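Local structure of nucleoside-diphosphate-sugar epimerase (2X4G) at the interface of chains A and B. The protein is a nucleoside-diphosphate-sugar epimerase of the NAD-dependent epimerase/dehydratase family and probably uses a nicotinamide cofactor to isomerise a nucleotide-linked sugar. Sequence-based numbering; all coordinates share one arbitrary frame. Chains: chain A/B, Nucleoside-diphosphate-sugar epimerase.

The interface of chains A and B. Residues chain A 267, 270-271, 274-275, 278; chain B 208, 266-267, 271.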
ATOM      1  N   MET A 267       9.747 -14.065 -11.128  1.00 67.60           N
ATOM      2  CA  MET A 267       9.304 -12.772 -11.531  1.00 69.38           C
ATOM      3  C   MET A 267      10.455 -11.823 -11.327  1.00 69.59           C
ATOM      4  O   MET A 267      11.061 -11.794 -10.261  1.00 68.65           O
ATOM      5  CB  MET A 267       8.119 -12.360 -10.691  1.00 69.45           C
ATOM      6  CG  MET A 267       7.373 -11.186 -11.262  1.00 72.76           C
ATOM      7  SD  MET A 267       6.098 -10.677 -10.122  1.00 77.41           S
ATOM      8  CE  MET A 267       7.136 -10.088  -8.783  1.00 75.33           C
ATOM      9  N   ALA A 270      12.999  -6.027 -11.691  1.00 74.30           N
ATOM     10  CA  ALA A 270      12.547  -4.849 -12.423  1.00 76.07           C
ATOM     11  C   ALA A 270      11.022  -4.826 -12.580  1.00 76.13           C
ATOM     12  O   ALA A 270      10.397  -3.757 -12.516  1.00 77.02           O
ATOM     13  CB  ALA A 270      13.217  -4.792 -13.790  1.00 77.51           C
ATOM     14  N   MET A 271      10.428  -6.006 -12.766  1.00 75.24           N
ATOM     15  CA  MET A 271       8.987  -6.126 -12.951  1.00 75.30           C
ATOM     16  C   MET A 271       8.247  -5.896 -11.651  1.00 74.08           C
ATOM     17  O   MET A 271       7.057  -5.629 -11.666  1.00 74.36           O
ATOM     18  CB  MET A 271       8.635  -7.501 -13.503  1.00 74.97           C
ATOM     19  CG  MET A 271       7.522  -7.496 -14.535  1.00 77.42           C
ATOM     20  SD  MET A 271       7.796  -8.785 -15.787  1.00 80.23           S
ATOM     21  CE  MET A 271       6.812  -8.232 -17.189  1.00 81.06           C
ATOM     22  N   ALA A 274       8.458  -1.965 -11.360  1.00 79.62           N
ATOM     23  CA  ALA A 274       7.550  -1.448 -12.381  1.00 81.40           C
ATOM     24  C   ALA A 274       6.079  -1.493 -11.944  1.00 81.30           C
ATOM     25  O   ALA A 274       5.271  -0.722 -12.459  1.00 83.06           O
ATOM     26  CB  ALA A 274       7.740  -2.190 -13.694  1.00 81.94           C
ATOM     27  N   LEU A 275       5.732  -2.381 -11.011  1.00 79.75           N
ATOM     28  CA  LEU A 275       4.396  -2.394 -10.407  1.00 79.69           C
ATOM     29  C   LEU A 275       4.298  -1.370  -9.298  1.00 79.87           C
ATOM     30  O   LEU A 275       3.307  -0.655  -9.193  1.00 80.63           O
ATOM     31  CB  LEU A 275       4.034  -3.779  -9.856  1.00 78.19           C
ATOM     32  CG  LEU A 275       3.398  -4.703 -10.899  1.00 79.04           C
ATOM     33  CD1 LEU A 275       3.188  -6.101 -10.386  1.00 77.63           C
ATOM     34  CD2 LEU A 275       2.061  -4.129 -11.357  1.00 81.21           C
ATOM     35  N   LEU A 278       3.694   1.759 -11.205  1.00 89.38           N
ATOM     36  CA  LEU A 278       2.304   1.876 -11.650  1.00 90.84           C
ATOM     37  C   LEU A 278       1.393   2.253 -10.470  1.00 90.88           C
ATOM     38  O   LEU A 278       0.420   2.993 -10.646  1.00 92.26           O
ATOM     39  CB  LEU A 278       1.825   0.576 -12.306  1.00 90.18           C
ATOM     40  CG  LEU A 278       2.097   0.415 -13.807  1.00 91.71           C
ATOM     41  CD1 LEU A 278       3.560   0.654 -14.156  1.00 92.48           C
ATOM     42  CD2 LEU A 278       1.641  -0.966 -14.279  1.00 90.82           C
TER
ATOM     43  N   HIS B 208       7.488  -0.981 -17.475  1.00 57.38           N
ATOM     44  CA  HIS B 208       6.454  -1.919 -17.942  1.00 57.11           C
ATOM     45  C   HIS B 208       5.059  -1.302 -17.814  1.00 55.81           C
ATOM     46  O   HIS B 208       4.866  -0.337 -17.070  1.00 55.15           O
ATOM     47  CB  HIS B 208       6.478  -3.225 -17.121  1.00 58.39           C
ATOM     48  CG  HIS B 208       7.749  -4.010 -17.234  1.00 59.34           C
ATOM     49  ND1 HIS B 208       7.972  -4.928 -18.236  1.00 60.52           N
ATOM     50  CD2 HIS B 208       8.855  -4.035 -16.452  1.00 60.49           C
ATOM     51  CE1 HIS B 208       9.168  -5.468 -18.081  1.00 61.45           C
ATOM     52  NE2 HIS B 208       9.726  -4.942 -17.004  1.00 60.82           N
ATOM     53  N   PRO B 266       5.058  -5.378 -21.935  1.00 66.08           N
ATOM     54  CA  PRO B 266       3.817  -5.778 -21.303  1.00 66.15           C
ATOM     55  C   PRO B 266       4.088  -6.562 -20.056  1.00 67.31           C
ATOM     56  O   PRO B 266       5.094  -7.253 -19.959  1.00 67.93           O
ATOM     57  CB  PRO B 266       3.137  -6.684 -22.341  1.00 66.83           C
ATOM     58  CG  PRO B 266       4.055  -6.789 -23.484  1.00 67.32           C
ATOM     59  CD  PRO B 266       5.376  -6.225 -23.094  1.00 67.18           C
ATOM     60  N   MET B 267       3.185  -6.442 -19.105  1.00 67.60           N
ATOM     61  CA  MET B 267       3.282  -7.187 -17.894  1.00 69.38           C
ATOM     62  C   MET B 267       1.947  -7.843 -17.666  1.00 69.59           C
ATOM     63  O   MET B 267       0.911  -7.189 -17.726  1.00 68.65           O
ATOM     64  CB  MET B 267       3.621  -6.256 -16.755  1.00 69.45           C
ATOM     65  CG  MET B 267       4.083  -6.981 -15.522  1.00 72.76           C
ATOM     66  SD  MET B 267       4.302  -5.813 -14.190  1.00 77.41           S
ATOM     67  CE  MET B 267       2.589  -5.334 -13.953  1.00 75.33           C
ATOM     68  N   MET B 271       0.662 -11.581 -13.162  1.00 75.24           N
ATOM     69  CA  MET B 271       1.921 -11.172 -12.551  1.00 75.30           C
ATOM     70  C   MET B 271       1.738  -9.938 -11.694  1.00 74.08           C
ATOM     71  O   MET B 271       2.577  -9.648 -10.856  1.00 74.36           O
ATOM     72  CB  MET B 271       2.968 -10.898 -13.622  1.00 74.97           C
ATOM     73  CG  MET B 271       4.368 -11.360 -13.264  1.00 77.42           C
ATOM     74  SD  MET B 271       5.262 -11.923 -14.743  1.00 80.23           S
ATOM     75  CE  MET B 271       6.563 -12.976 -14.078  1.00 81.06           C
TER
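A:Met271, on helix 269-280, packs against both B:Met267 and the imidazole of B:His208 and hides 77 Å² of its surface against chain B. Followed outward from its CB, the chain bends at chi2 (146°) and then runs alongside B:Met267, the two side chains passing in opposite directions. CG of A:Met271 touches both CG and SD of B:Met267 and, roughly at a right angle to that contact, it sits over the centre of the B:His208 ring, 4.1 Å above the plane. The sulphur follows: SD of A:Met271 comes 4.2 Å from SD of B:Met271, where the two symmetry-related side chains cross at about a right angle. The terminal methyl CE lies 3.4 Å from CG of B:Met267 and also beside the backbone O of B:Pro266, with ND1 and CE1 of B:His208 nearby.

The imidazole is thus met in two ways by one helix. While A:Met271 covers a face, CB of A:Ala274, one turn further on, lies in the ring plane at the edge, 3.5 Å from CD2 of B:His208. Near the strand backbone, CD1 of A:Leu278 packs against the carbonyl O of B:His208.

B:Met267 holds its CG anti to the backbone N (chi1 -165°); its SD lies 3.6 Å from CG of A:Leu275, although the modelled position of the methyl there is doubtful. The two-fold twin of the methionine pair forms alongside, CG of A:Met267 lying 3.4 Å from CE of B:Met271.

No polar bond crosses this patch: thioether chains pack against one another and, with A:Ala274, against the imidazole of B:His208. The patch belongs to a two-fold symmetric interface in which helix 269-280 of each chain packs against strands 208-210 and 265-267 of the other, and it would help hold the dimer together if this pairing also exists in solution.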